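Local atomic coordinates of uncharacterized protein (Candida albicans, PDB entry 5K04), a protein that probably serves as the non-catalytic, helical-repeat subunit of the NatB N-terminal acetyltransferase complex, partnering the NAT3 subunit and contributing to the coenzyme A site. Residues Y367-N373 / D405-L411; L377-V381 / E555-L559; E334-V340 / V355-F359; K412-M416 / I431-L435. Residues are numbered along the deposited sequence.

Contact 1: Y367-N373 / D405-L411. With COA (coenzyme A), chain D.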
# COMPACT_ATOMS: atom_id res chain seq x y z
N TYR A 367 -26.24 -3.04 2.44
CA TYR A 367 -24.79 -3.03 2.29
C TYR A 367 -24.06 -3.20 3.62
O TYR A 367 -22.83 -3.05 3.66
CB TYR A 367 -24.36 -1.75 1.57
CG TYR A 367 -24.80 -1.71 0.12
CD1 TYR A 367 -24.08 -2.39 -0.86
CD2 TYR A 367 -25.92 -0.99 -0.27
CE1 TYR A 367 -24.48 -2.37 -2.20
CE2 TYR A 367 -26.33 -0.96 -1.61
CZ TYR A 367 -25.61 -1.65 -2.57
OH TYR A 367 -26.01 -1.62 -3.88
N ASP A 368 -24.78 -3.51 4.69
CA ASP A 368 -24.16 -3.84 5.97
C ASP A 368 -23.84 -5.33 6.03
O ASP A 368 -24.54 -6.16 5.45
CB ASP A 368 -25.09 -3.48 7.13
CG ASP A 368 -24.96 -2.02 7.55
OD1 ASP A 368 -23.84 -1.45 7.53
OD2 ASP A 368 -26.00 -1.45 7.92
N SER A 369 -22.75 -5.65 6.71
CA SER A 369 -22.47 -7.05 7.00
C SER A 369 -23.34 -7.53 8.17
O SER A 369 -23.83 -6.74 8.98
CB SER A 369 -20.99 -7.26 7.29
OG SER A 369 -20.19 -7.11 6.13
N ASN A 370 -23.55 -8.84 8.22
CA ASN A 370 -24.31 -9.43 9.31
C ASN A 370 -23.38 -9.71 10.48
O ASN A 370 -22.46 -10.52 10.34
CB ASN A 370 -24.96 -10.72 8.86
CG ASN A 370 -25.84 -11.33 9.94
OD1 ASN A 370 -25.77 -10.95 11.10
ND2 ASN A 370 -26.69 -12.27 9.54
N PRO A 371 -23.60 -9.09 11.64
CA PRO A 371 -22.67 -9.28 12.75
C PRO A 371 -22.49 -10.74 13.18
O PRO A 371 -21.48 -11.05 13.82
CB PRO A 371 -23.28 -8.43 13.88
CG PRO A 371 -24.17 -7.46 13.18
CD PRO A 371 -24.71 -8.18 11.98
N VAL A 372 -23.43 -11.64 12.85
CA VAL A 372 -23.26 -13.06 13.19
C VAL A 372 -21.99 -13.62 12.58
O VAL A 372 -21.40 -14.58 13.10
CB VAL A 372 -24.46 -13.90 12.72
CG1 VAL A 372 -24.43 -15.23 13.40
CG2 VAL A 372 -25.71 -13.21 13.03
N ASN A 373 -21.56 -13.07 11.44
CA ASN A 373 -20.43 -13.64 10.74
C ASN A 373 -19.11 -13.18 11.32
O ASN A 373 -18.05 -13.57 10.82
CB ASN A 373 -20.58 -13.32 9.26
CG ASN A 373 -21.70 -14.13 8.65
OD1 ASN A 373 -21.88 -15.30 9.01
ND2 ASN A 373 -22.47 -13.52 7.74
N ASP A 405 -24.85 -12.76 3.08
CA ASP A 405 -24.02 -11.65 3.53
C ASP A 405 -23.03 -11.29 2.41
O ASP A 405 -21.82 -11.52 2.51
CB ASP A 405 -23.30 -12.03 4.86
CG ASP A 405 -22.82 -10.82 5.65
OD1 ASP A 405 -23.07 -9.68 5.21
OD2 ASP A 405 -22.20 -11.02 6.72
N LYS A 406 -23.57 -10.67 1.35
CA LYS A 406 -22.95 -10.67 0.02
C LYS A 406 -21.74 -9.74 -0.11
O LYS A 406 -20.96 -9.91 -1.05
CB LYS A 406 -23.97 -10.25 -1.04
CG LYS A 406 -25.17 -11.16 -1.20
CD LYS A 406 -26.48 -10.37 -1.19
CE LYS A 406 -26.40 -9.12 -2.06
NZ LYS A 406 -26.11 -9.42 -3.49
N TYR A 407 -21.60 -8.74 0.77
CA TYR A 407 -20.49 -7.80 0.67
C TYR A 407 -19.53 -7.91 1.86
O TYR A 407 -18.72 -7.00 2.08
CB TYR A 407 -21.01 -6.36 0.54
CG TYR A 407 -22.12 -6.20 -0.49
CD1 TYR A 407 -21.84 -6.21 -1.85
CD2 TYR A 407 -23.45 -6.06 -0.10
CE1 TYR A 407 -22.85 -6.08 -2.80
CE2 TYR A 407 -24.47 -5.93 -1.04
CZ TYR A 407 -24.16 -5.94 -2.39
OH TYR A 407 -25.15 -5.81 -3.33
N ASN A 408 -19.61 -9.00 2.62
CA ASN A 408 -18.71 -9.18 3.75
C ASN A 408 -17.32 -9.47 3.20
O ASN A 408 -17.06 -10.56 2.70
CB ASN A 408 -19.18 -10.30 4.66
CG ASN A 408 -18.36 -10.39 5.94
OD1 ASN A 408 -17.13 -10.24 5.93
ND2 ASN A 408 -19.04 -10.62 7.06
N TYR A 409 -16.43 -8.48 3.31
CA TYR A 409 -15.13 -8.59 2.68
C TYR A 409 -14.23 -9.59 3.41
O TYR A 409 -13.44 -10.28 2.77
CB TYR A 409 -14.48 -7.21 2.58
CG TYR A 409 -13.98 -6.61 3.88
CD1 TYR A 409 -12.78 -7.02 4.45
CD2 TYR A 409 -14.69 -5.62 4.53
CE1 TYR A 409 -12.31 -6.47 5.64
CE2 TYR A 409 -14.23 -5.07 5.74
CZ TYR A 409 -13.05 -5.50 6.29
OH TYR A 409 -12.57 -4.94 7.46
N LYS A 410 -14.35 -9.68 4.74
CA LYS A 410 -13.49 -10.62 5.45
C LYS A 410 -13.75 -12.05 4.99
O LYS A 410 -12.82 -12.83 4.79
CB LYS A 410 -13.67 -10.49 6.97
CG LYS A 410 -13.07 -9.20 7.53
CD LYS A 410 -12.75 -9.31 9.01
CE LYS A 410 -13.97 -9.49 9.86
NZ LYS A 410 -14.87 -8.32 9.79
N LEU A 411 -15.03 -12.40 4.81
CA LEU A 411 -15.35 -13.73 4.31
C LEU A 411 -14.79 -13.92 2.92
O LEU A 411 -14.32 -15.02 2.58
CB LEU A 411 -16.86 -13.97 4.31
CG LEU A 411 -17.67 -13.84 5.62
CD1 LEU A 411 -19.19 -14.05 5.37
CD2 LEU A 411 -17.16 -14.80 6.68
N1A COA D . -29.17 1.33 9.30
C2A COA D . -30.38 2.11 9.71
N3A COA D . -29.95 3.51 10.12
C4A COA D . -28.57 4.04 10.22
C5A COA D . -27.30 3.10 9.87
C6A COA D . -27.69 1.67 9.32
N6A COA D . -26.74 0.73 8.84
N7A COA D . -25.98 3.91 9.88
C8A COA D . -26.22 5.43 10.19
N9A COA D . -27.85 5.36 10.32
C1B COA D . -28.63 6.78 10.44
C2B COA D . -29.75 6.87 11.51
O2B COA D . -31.16 7.01 11.28
C3B COA D . -28.84 7.49 12.54
O3B COA D . -29.02 7.83 13.92
P3B COA D . -29.20 7.17 15.40
O7A COA D . -27.99 7.59 16.20
O8A COA D . -30.46 7.85 15.96
O9A COA D . -29.30 5.68 15.19
C4B COA D . -27.63 8.16 11.70
O4B COA D . -27.64 7.86 10.24
C5B COA D . -26.28 8.53 12.43
O5B COA D . -25.33 7.55 12.85
P1A COA D . -23.76 7.35 13.21
O1A COA D . -23.15 8.69 13.26
O2A COA D . -23.67 6.54 14.47
O3A COA D . -23.22 6.51 12.01
P2A COA D . -22.00 5.53 11.60
O4A COA D . -22.46 4.13 11.84
O5A COA D . -20.79 5.98 12.26
O6A COA D . -21.97 5.77 10.01
CBP COA D . -22.30 5.59 7.38
CCP COA D . -22.86 5.98 8.91
CDP COA D . -23.52 5.79 6.23
CEP COA D . -20.94 6.53 7.01
CAP COA D . -21.81 3.92 7.40
OAP COA D . -22.63 3.02 8.12
C9P COA D . -20.83 3.51 6.19
O9P COA D . -21.26 2.95 5.03
N8P COA D . -19.53 4.29 6.11
C7P COA D . -18.93 4.80 4.75
C6P COA D . -19.76 4.53 3.44
C5P COA D . -21.16 5.30 3.05
O5P COA D . -22.31 4.66 2.80
N4P COA D . -21.11 6.77 3.09
C3P COA D . -21.49 8.02 3.73
C2P COA D . -22.84 8.54 4.19
S1P COA D . -24.14 9.02 3.10
O HOH W 1 -23.26 -7.98 3.20
O HOH W 2 -17.24 -11.17 9.58
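In this TPR-like alpha-helical array the approaches to helices 372-383 and 409-419 run side by side, and the contact joins the two lead-in loops where they face NAT3 and its coenzyme A. Asp-405, Tyr-407 and Asn-373 carry most of it. Asp-405 is buried and acts as the polar hub: its OD2 accepts from Asn-370 N at 3.0 Å and from Asn-373 ND2 at 2.7 Å, so one carboxylate oxygen holds both the backbone before helix 372-383 and a side chain of its first turn. Asn-408 ND2 donates to the same oxygen, while Asn-408 OD1 N-caps helix 409-419 by accepting from Leu-411 N. Asn-370 OD1 makes a comparable capping bond with Val-372 N. At the outer end the rings of Tyr-367 and Tyr-407 form an offset stack, with centroids 4.8 Å apart and planes at 30°; Leu-23 and Pro-22 of the NAT3 chain pack on Tyr-367 and Tyr-407 respectively. Between the tyrosines and the aspartate, water 1 gives hydrogen bonds to Asp-368 O and Asp-405 OD1 and takes one from Tyr-407 N. Asp-368 points away from the 405-411 loop: OD1 forms a salt bridge with Arg-85 of the NAT3 chain, and OD2 accepts a very short 2.5 Å hydrogen bond from N6A of the coenzyme A adenine.

Contact 2: L377-V381 / E555-L559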
# COMPACT_ATOMS: atom_id res chain seq x y z
N LEU A 377 -16.98 -16.58 11.35
CA LEU A 377 -15.61 -16.55 10.84
C LEU A 377 -14.62 -17.05 11.89
O LEU A 377 -13.76 -17.89 11.60
CB LEU A 377 -15.25 -15.14 10.37
CG LEU A 377 -13.84 -14.95 9.78
CD1 LEU A 377 -13.64 -15.80 8.54
CD2 LEU A 377 -13.58 -13.49 9.48
N ARG A 378 -14.77 -16.60 13.13
CA ARG A 378 -13.97 -17.14 14.23
C ARG A 378 -14.12 -18.66 14.33
O ARG A 378 -13.14 -19.38 14.51
CB ARG A 378 -14.38 -16.46 15.55
CG ARG A 378 -13.77 -15.07 15.77
CD ARG A 378 -14.41 -14.37 16.96
NE ARG A 378 -13.76 -13.09 17.28
CZ ARG A 378 -13.03 -12.85 18.37
NH1 ARG A 378 -12.83 -13.81 19.27
NH2 ARG A 378 -12.49 -11.65 18.57
N THR A 379 -15.35 -19.16 14.23
CA THR A 379 -15.53 -20.60 14.24
C THR A 379 -14.82 -21.24 13.05
O THR A 379 -14.13 -22.25 13.20
CB THR A 379 -17.02 -20.96 14.25
OG1 THR A 379 -17.64 -20.41 15.42
CG2 THR A 379 -17.20 -22.47 14.28
N ILE A 380 -14.95 -20.64 11.87
CA ILE A 380 -14.33 -21.23 10.69
C ILE A 380 -12.81 -21.20 10.82
O ILE A 380 -12.13 -22.20 10.56
CB ILE A 380 -14.83 -20.54 9.41
CG1 ILE A 380 -16.26 -20.99 9.10
CG2 ILE A 380 -13.93 -20.85 8.25
CD1 ILE A 380 -16.93 -20.22 7.97
N VAL A 381 -12.26 -20.06 11.26
CA VAL A 381 -10.81 -19.93 11.33
C VAL A 381 -10.23 -20.92 12.34
O VAL A 381 -9.21 -21.56 12.08
CB VAL A 381 -10.42 -18.48 11.66
CG1 VAL A 381 -8.94 -18.38 11.86
CG2 VAL A 381 -10.86 -17.56 10.54
N GLU A 555 -8.10 -9.31 6.86
CA GLU A 555 -8.95 -10.48 7.06
C GLU A 555 -8.99 -10.93 8.51
O GLU A 555 -9.72 -11.89 8.82
CB GLU A 555 -8.49 -11.62 6.14
CG GLU A 555 -7.32 -12.47 6.64
CD GLU A 555 -5.96 -11.92 6.25
OE1 GLU A 555 -5.84 -10.68 6.20
OE2 GLU A 555 -5.02 -12.71 6.00
N TRP A 556 -8.23 -10.26 9.39
CA TRP A 556 -8.16 -10.57 10.82
C TRP A 556 -8.78 -9.48 11.68
O TRP A 556 -8.68 -9.55 12.91
CB TRP A 556 -6.71 -10.76 11.26
CG TRP A 556 -6.03 -11.97 10.69
CD1 TRP A 556 -5.13 -11.99 9.65
CD2 TRP A 556 -6.16 -13.32 11.14
NE1 TRP A 556 -4.70 -13.28 9.42
CE2 TRP A 556 -5.31 -14.12 10.32
CE3 TRP A 556 -6.91 -13.94 12.14
CZ2 TRP A 556 -5.21 -15.51 10.47
CZ3 TRP A 556 -6.81 -15.33 12.30
CH2 TRP A 556 -5.96 -16.10 11.46
N ASN A 557 -9.40 -8.47 11.06
CA ASN A 557 -9.91 -7.32 11.79
C ASN A 557 -11.00 -7.75 12.76
O ASN A 557 -12.01 -8.33 12.34
CB ASN A 557 -10.45 -6.27 10.81
CG ASN A 557 -10.45 -4.88 11.39
OD1 ASN A 557 -9.40 -4.25 11.51
ND2 ASN A 557 -11.63 -4.38 11.74
N GLY A 558 -10.78 -7.50 14.05
CA GLY A 558 -11.70 -7.94 15.07
C GLY A 558 -11.50 -9.36 15.52
O GLY A 558 -12.24 -9.84 16.38
N LEU A 559 -10.52 -10.06 14.95
CA LEU A 559 -10.14 -11.40 15.37
C LEU A 559 -8.73 -11.36 15.92
O LEU A 559 -7.96 -10.42 15.66
CB LEU A 559 -10.18 -12.41 14.22
CG LEU A 559 -11.45 -12.71 13.43
CD1 LEU A 559 -11.81 -11.56 12.51
CD2 LEU A 559 -11.18 -13.95 12.62
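Leu-559 sits at the apolar centre, its side chain reaching the flank of helix 372-383 between Leu-377 and Val-381, residues one helical turn apart. Leu-559 CD2 lies 4.0 Å from Leu-377 CD2 and 4.2 Å from Val-381 CG2. Trp-556 extends the patch: although its CA-to-CB bond points away from the helix, the indole swings back, bringing CZ3 to 3.7 Å from Val-381 CG1. The chain can offer both residues to the same helix because 556-559 is a type II beta turn, closed by Leu-559 N bonding to Trp-556 O at 2.8 Å, with Gly-558 at the positive phi the turn needs. Further out, the aliphatic part of Arg-378 covers Leu-559, CG to CG 4.1 Å, before its guanidinium passes on to the polar edge. There Arg-378 NH2 donates to Gly-558 O at 2.9 Å, tying the partly exposed rim of the helix to the turn's backbone. Beyond the two segments, Asn-557 of the turn hydrogen-bonds to Gln-53 of the NAT3 chain. Helix 409-419 adjoins both segments: Trp-414 packs on Leu-377 and Val-381 and meets Trp-556 edge-to-face, so the 555-559 loop, far along the sequence, closes over the neighbouring helices 372-383 and 409-419.

Contact 3: E334-V340 / V355-F359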
# COMPACT_ATOMS: atom_id res chain seq x y z
N GLU A 334 -29.05 -14.59 24.37
CA GLU A 334 -29.81 -13.37 24.61
C GLU A 334 -30.56 -12.94 23.35
O GLU A 334 -30.50 -13.62 22.32
CB GLU A 334 -28.87 -12.25 25.08
CG GLU A 334 -29.53 -11.24 25.98
CD GLU A 334 -28.52 -10.30 26.60
OE1 GLU A 334 -27.48 -10.78 27.09
OE2 GLU A 334 -28.77 -9.07 26.59
N GLU A 335 -31.28 -11.81 23.43
CA GLU A 335 -32.14 -11.39 22.33
C GLU A 335 -31.43 -10.50 21.33
O GLU A 335 -31.71 -10.59 20.13
CB GLU A 335 -33.38 -10.68 22.87
CG GLU A 335 -34.47 -11.63 23.36
CD GLU A 335 -35.86 -11.01 23.34
OE1 GLU A 335 -36.04 -9.92 23.92
OE2 GLU A 335 -36.77 -11.62 22.73
N ASN A 336 -30.51 -9.64 21.79
CA ASN A 336 -29.81 -8.72 20.92
C ASN A 336 -28.56 -9.40 20.37
O ASN A 336 -27.63 -9.73 21.12
CB ASN A 336 -29.45 -7.42 21.63
CG ASN A 336 -28.67 -6.48 20.75
OD1 ASN A 336 -27.46 -6.52 20.71
ND2 ASN A 336 -29.38 -5.63 20.01
N LEU A 337 -28.53 -9.56 19.05
CA LEU A 337 -27.48 -10.31 18.37
C LEU A 337 -26.09 -9.80 18.75
O LEU A 337 -25.19 -10.58 19.09
CB LEU A 337 -27.71 -10.23 16.86
CG LEU A 337 -26.53 -10.49 15.93
CD1 LEU A 337 -25.90 -11.86 16.19
CD2 LEU A 337 -27.01 -10.40 14.50
N ILE A 338 -25.89 -8.48 18.71
CA ILE A 338 -24.57 -7.91 18.98
C ILE A 338 -24.17 -8.08 20.46
O ILE A 338 -23.00 -8.31 20.77
CB ILE A 338 -24.54 -6.44 18.51
CG1 ILE A 338 -24.50 -6.42 16.97
CG2 ILE A 338 -23.33 -5.69 19.12
CD1 ILE A 338 -24.74 -5.07 16.34
N THR A 339 -25.14 -8.01 21.38
CA THR A 339 -24.86 -8.40 22.76
C THR A 339 -24.27 -9.80 22.81
O THR A 339 -23.28 -10.04 23.51
CB THR A 339 -26.15 -8.33 23.59
OG1 THR A 339 -26.69 -7.00 23.53
CG2 THR A 339 -25.89 -8.70 25.07
N VAL A 340 -24.85 -10.74 22.05
CA VAL A 340 -24.34 -12.11 22.05
C VAL A 340 -22.96 -12.17 21.41
O VAL A 340 -22.07 -12.89 21.89
CB VAL A 340 -25.35 -13.03 21.33
CG1 VAL A 340 -24.80 -14.47 21.25
CG2 VAL A 340 -26.68 -13.01 22.07
N VAL A 355 -25.78 -19.63 17.40
CA VAL A 355 -26.19 -18.24 17.24
C VAL A 355 -26.45 -17.93 15.78
O VAL A 355 -27.43 -17.24 15.44
CB VAL A 355 -25.13 -17.29 17.83
CG1 VAL A 355 -25.57 -15.84 17.66
CG2 VAL A 355 -24.89 -17.60 19.29
N TYR A 356 -25.59 -18.45 14.89
CA TYR A 356 -25.84 -18.36 13.46
C TYR A 356 -27.24 -18.85 13.10
O TYR A 356 -27.98 -18.18 12.37
CB TYR A 356 -24.78 -19.15 12.68
CG TYR A 356 -25.14 -19.23 11.22
CD1 TYR A 356 -24.88 -18.17 10.36
CD2 TYR A 356 -25.80 -20.35 10.71
CE1 TYR A 356 -25.24 -18.22 9.03
CE2 TYR A 356 -26.18 -20.41 9.38
CZ TYR A 356 -25.89 -19.35 8.54
OH TYR A 356 -26.25 -19.42 7.21
N GLU A 357 -27.64 -20.01 13.63
CA GLU A 357 -28.96 -20.55 13.30
C GLU A 357 -30.09 -19.64 13.76
O GLU A 357 -31.18 -19.69 13.19
CB GLU A 357 -29.12 -21.94 13.90
CG GLU A 357 -28.27 -23.03 13.23
CD GLU A 357 -28.68 -23.35 11.79
OE1 GLU A 357 -29.75 -22.89 11.35
OE2 GLU A 357 -27.92 -24.07 11.10
N ARG A 358 -29.84 -18.79 14.76
CA ARG A 358 -30.86 -17.85 15.24
C ARG A 358 -30.86 -16.54 14.48
O ARG A 358 -31.84 -15.80 14.56
CB ARG A 358 -30.66 -17.57 16.73
CG ARG A 358 -31.17 -18.67 17.66
CD ARG A 358 -30.47 -18.60 19.01
NE ARG A 358 -30.69 -17.31 19.66
CZ ARG A 358 -29.90 -16.79 20.61
NH1 ARG A 358 -28.82 -17.46 21.02
NH2 ARG A 358 -30.18 -15.61 21.14
N PHE A 359 -29.80 -16.24 13.74
CA PHE A 359 -29.69 -14.98 13.00
C PHE A 359 -29.04 -15.20 11.63
O PHE A 359 -28.18 -14.41 11.20
CB PHE A 359 -28.89 -13.94 13.79
CG PHE A 359 -29.34 -13.74 15.22
CD1 PHE A 359 -28.81 -14.51 16.24
CD2 PHE A 359 -30.25 -12.75 15.54
CE1 PHE A 359 -29.21 -14.32 17.56
CE2 PHE A 359 -30.66 -12.56 16.87
CZ PHE A 359 -30.14 -13.35 17.87
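Apolar contacts hold the start of helix 337-346 against the end of helix 353-358, two short helices joined by a brief connection in the manner of an alpha-alpha hairpin. Val-340 and Val-355 point at each other, and Val-340 CG1 meets Val-355 CG2 at 3.7 Å. Leu-337, one turn earlier, adds a looser approach of its CD1 to Val-355 CG1 at 4.3 Å. The aromatic interaction is a CH-pi contact: Leu-337 CB lies over one face of the Phe-359 ring, 3.9 Å from its centroid and 17° off the ring normal. The edge of that ring faces the backbone leading into the helix, with Phe-359 CZ 3.9 Å from Glu-335 O. Polar bonding serves the individual helix ends and does not cross between the segments. Asn-336 is the N-cap of helix 337-346, its OD1 accepting from Thr-339 N at 2.8 Å, and Phe-359 N bonds to Tyr-356 O at 3.0 Å in the closing part of the 355-359 segment. Helix 372-383 comes next, with Val-372 packing on Leu-337, Tyr-356 and Phe-359; Tyr-356, turned from helix 337-346, also reaches His-400 and Leu-401 of helix 388-404, so the hairpin is followed directly by the next helical pair.

Contact 4: K412-M416 / I431-L435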
# COMPACT_ATOMS: atom_id res chain seq x y z
N LYS A 412 -14.84 -12.87 2.09
CA LYS A 412 -14.31 -12.94 0.73
C LYS A 412 -12.80 -13.15 0.73
O LYS A 412 -12.28 -13.99 -0.02
CB LYS A 412 -14.67 -11.67 -0.03
CG LYS A 412 -16.13 -11.61 -0.45
CD LYS A 412 -16.40 -10.40 -1.30
CE LYS A 412 -17.86 -10.38 -1.80
NZ LYS A 412 -17.99 -9.26 -2.78
N LEU A 413 -12.08 -12.41 1.58
CA LEU A 413 -10.63 -12.55 1.62
C LEU A 413 -10.26 -13.97 2.03
O LEU A 413 -9.35 -14.57 1.44
CB LEU A 413 -10.02 -11.54 2.58
CG LEU A 413 -10.19 -10.07 2.22
CD1 LEU A 413 -9.59 -9.18 3.29
CD2 LEU A 413 -9.57 -9.78 0.90
N TRP A 414 -10.96 -14.51 3.03
CA TRP A 414 -10.65 -15.86 3.50
C TRP A 414 -10.96 -16.89 2.42
O TRP A 414 -10.18 -17.83 2.22
CB TRP A 414 -11.44 -16.14 4.79
CG TRP A 414 -10.71 -15.69 6.00
CD1 TRP A 414 -10.92 -14.52 6.69
CD2 TRP A 414 -9.61 -16.35 6.64
NE1 TRP A 414 -10.04 -14.43 7.74
CE2 TRP A 414 -9.22 -15.54 7.73
CE3 TRP A 414 -8.92 -17.55 6.40
CZ2 TRP A 414 -8.16 -15.89 8.59
CZ3 TRP A 414 -7.88 -17.91 7.27
CH2 TRP A 414 -7.51 -17.07 8.35
N LEU A 415 -12.08 -16.71 1.71
CA LEU A 415 -12.41 -17.61 0.60
C LEU A 415 -11.27 -17.66 -0.42
O LEU A 415 -10.92 -18.74 -0.91
CB LEU A 415 -13.71 -17.15 -0.06
CG LEU A 415 -14.22 -18.04 -1.19
CD1 LEU A 415 -14.34 -19.49 -0.69
CD2 LEU A 415 -15.55 -17.52 -1.73
N MET A 416 -10.67 -16.51 -0.73
CA MET A 416 -9.52 -16.50 -1.63
C MET A 416 -8.33 -17.23 -1.01
O MET A 416 -7.64 -18.00 -1.71
CB MET A 416 -9.16 -15.06 -2.02
CG MET A 416 -10.06 -14.50 -3.11
SD MET A 416 -9.53 -13.01 -3.92
CE MET A 416 -9.65 -11.96 -2.54
N ILE A 431 -13.67 -13.18 -7.26
CA ILE A 431 -13.87 -12.64 -5.91
C ILE A 431 -13.14 -11.32 -5.74
O ILE A 431 -13.73 -10.33 -5.28
CB ILE A 431 -13.41 -13.67 -4.87
CG1 ILE A 431 -14.18 -14.99 -5.06
CG2 ILE A 431 -13.58 -13.13 -3.47
CD1 ILE A 431 -13.55 -16.16 -4.36
N TYR A 432 -11.86 -11.30 -6.11
CA TYR A 432 -11.03 -10.09 -6.09
C TYR A 432 -11.69 -8.94 -6.83
O TYR A 432 -11.78 -7.82 -6.31
CB TYR A 432 -9.67 -10.43 -6.72
CG TYR A 432 -8.57 -9.37 -6.66
CD1 TYR A 432 -8.47 -8.37 -7.63
CD2 TYR A 432 -7.61 -9.42 -5.67
CE1 TYR A 432 -7.43 -7.42 -7.58
CE2 TYR A 432 -6.58 -8.48 -5.61
CZ TYR A 432 -6.50 -7.49 -6.56
OH TYR A 432 -5.46 -6.57 -6.48
N ASN A 433 -12.20 -9.22 -8.03
CA ASN A 433 -12.86 -8.19 -8.83
C ASN A 433 -14.23 -7.80 -8.28
O ASN A 433 -14.68 -6.67 -8.48
CB ASN A 433 -13.01 -8.67 -10.27
CG ASN A 433 -11.68 -8.78 -10.99
OD1 ASN A 433 -10.72 -8.09 -10.65
ND2 ASN A 433 -11.62 -9.63 -12.00
N GLY A 434 -14.94 -8.74 -7.63
CA GLY A 434 -16.20 -8.39 -6.97
C GLY A 434 -16.02 -7.49 -5.76
O GLY A 434 -16.99 -6.87 -5.31
N LEU A 435 -14.79 -7.41 -5.23
CA LEU A 435 -14.45 -6.48 -4.16
C LEU A 435 -14.09 -5.09 -4.69
O LEU A 435 -13.87 -4.17 -3.90
CB LEU A 435 -13.29 -7.04 -3.34
CG LEU A 435 -13.67 -8.07 -2.27
CD1 LEU A 435 -12.44 -8.79 -1.74
CD2 LEU A 435 -14.42 -7.41 -1.13
O HOH W 3 -16.10 -10.63 -4.58
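Lys-412 opens the contact with an extended side chain laid along the other helix. Lys-412 CB is 3.9 Å from Ile-431 CG2 and Lys-412 CD 3.6 Å from Leu-435 CD2, so the methylene chain packs as an apolar strip; at its tip Lys-412 NZ donates to water 3 at 2.9 Å, and that water donates to Ile-431 O at 2.5 Å. Leu-413 starts out pointing away but brings CD2 back to 4.0 Å from Leu-435 CD1, while Leu-20 of the NAT3 chain also packs on it. Trp-414 faces the other way, toward helix 372-383. With Leu-415 the chain returns to the interface, its CD2 touching Ile-431 CD1 at 3.6 Å. Met-416, a full turn after Lys-412, closes the series: CG lies 3.8 Å from Ile-431 CG2, SD 3.8 Å from Tyr-432 CB, and CE 4.3 Å from Leu-435 CD1. Ile-431 is thus held by Lys-412, Leu-415 and Met-416. Tyr-432 bonds through its hydroxyl to His-442. No direct hydrogen bond joins the segments. The packing of two successive helices, 409-419 and 429-434, through aliphatic side chains spaced three or four residues apart is consistent with the helical hairpin of a TPR-like repeat.

In the fold
The four contacts lie on the same side of the chain's centre. Contact 3 closes before contact 1 opens, and the two, with centres about 15 Å apart, meet through Val-372, whose CG2 is 3.4 Å from Leu-337 CD2. Contacts 1 and 2 share helix 372-383, contacts 1 and 4 share helix 409-419, and each pair has centres about 12 Å apart. Contact 4 lies within the long, mostly helical span of chain that contact 2 closes; Trp-414 links them, its NE1 2.8 Å from Glu-555 O in a probable hydrogen bond. Contact 1 touches coenzyme A directly, whereas the side chains of Leu-337 and Leu-435 stay about 12 and 14 Å from it.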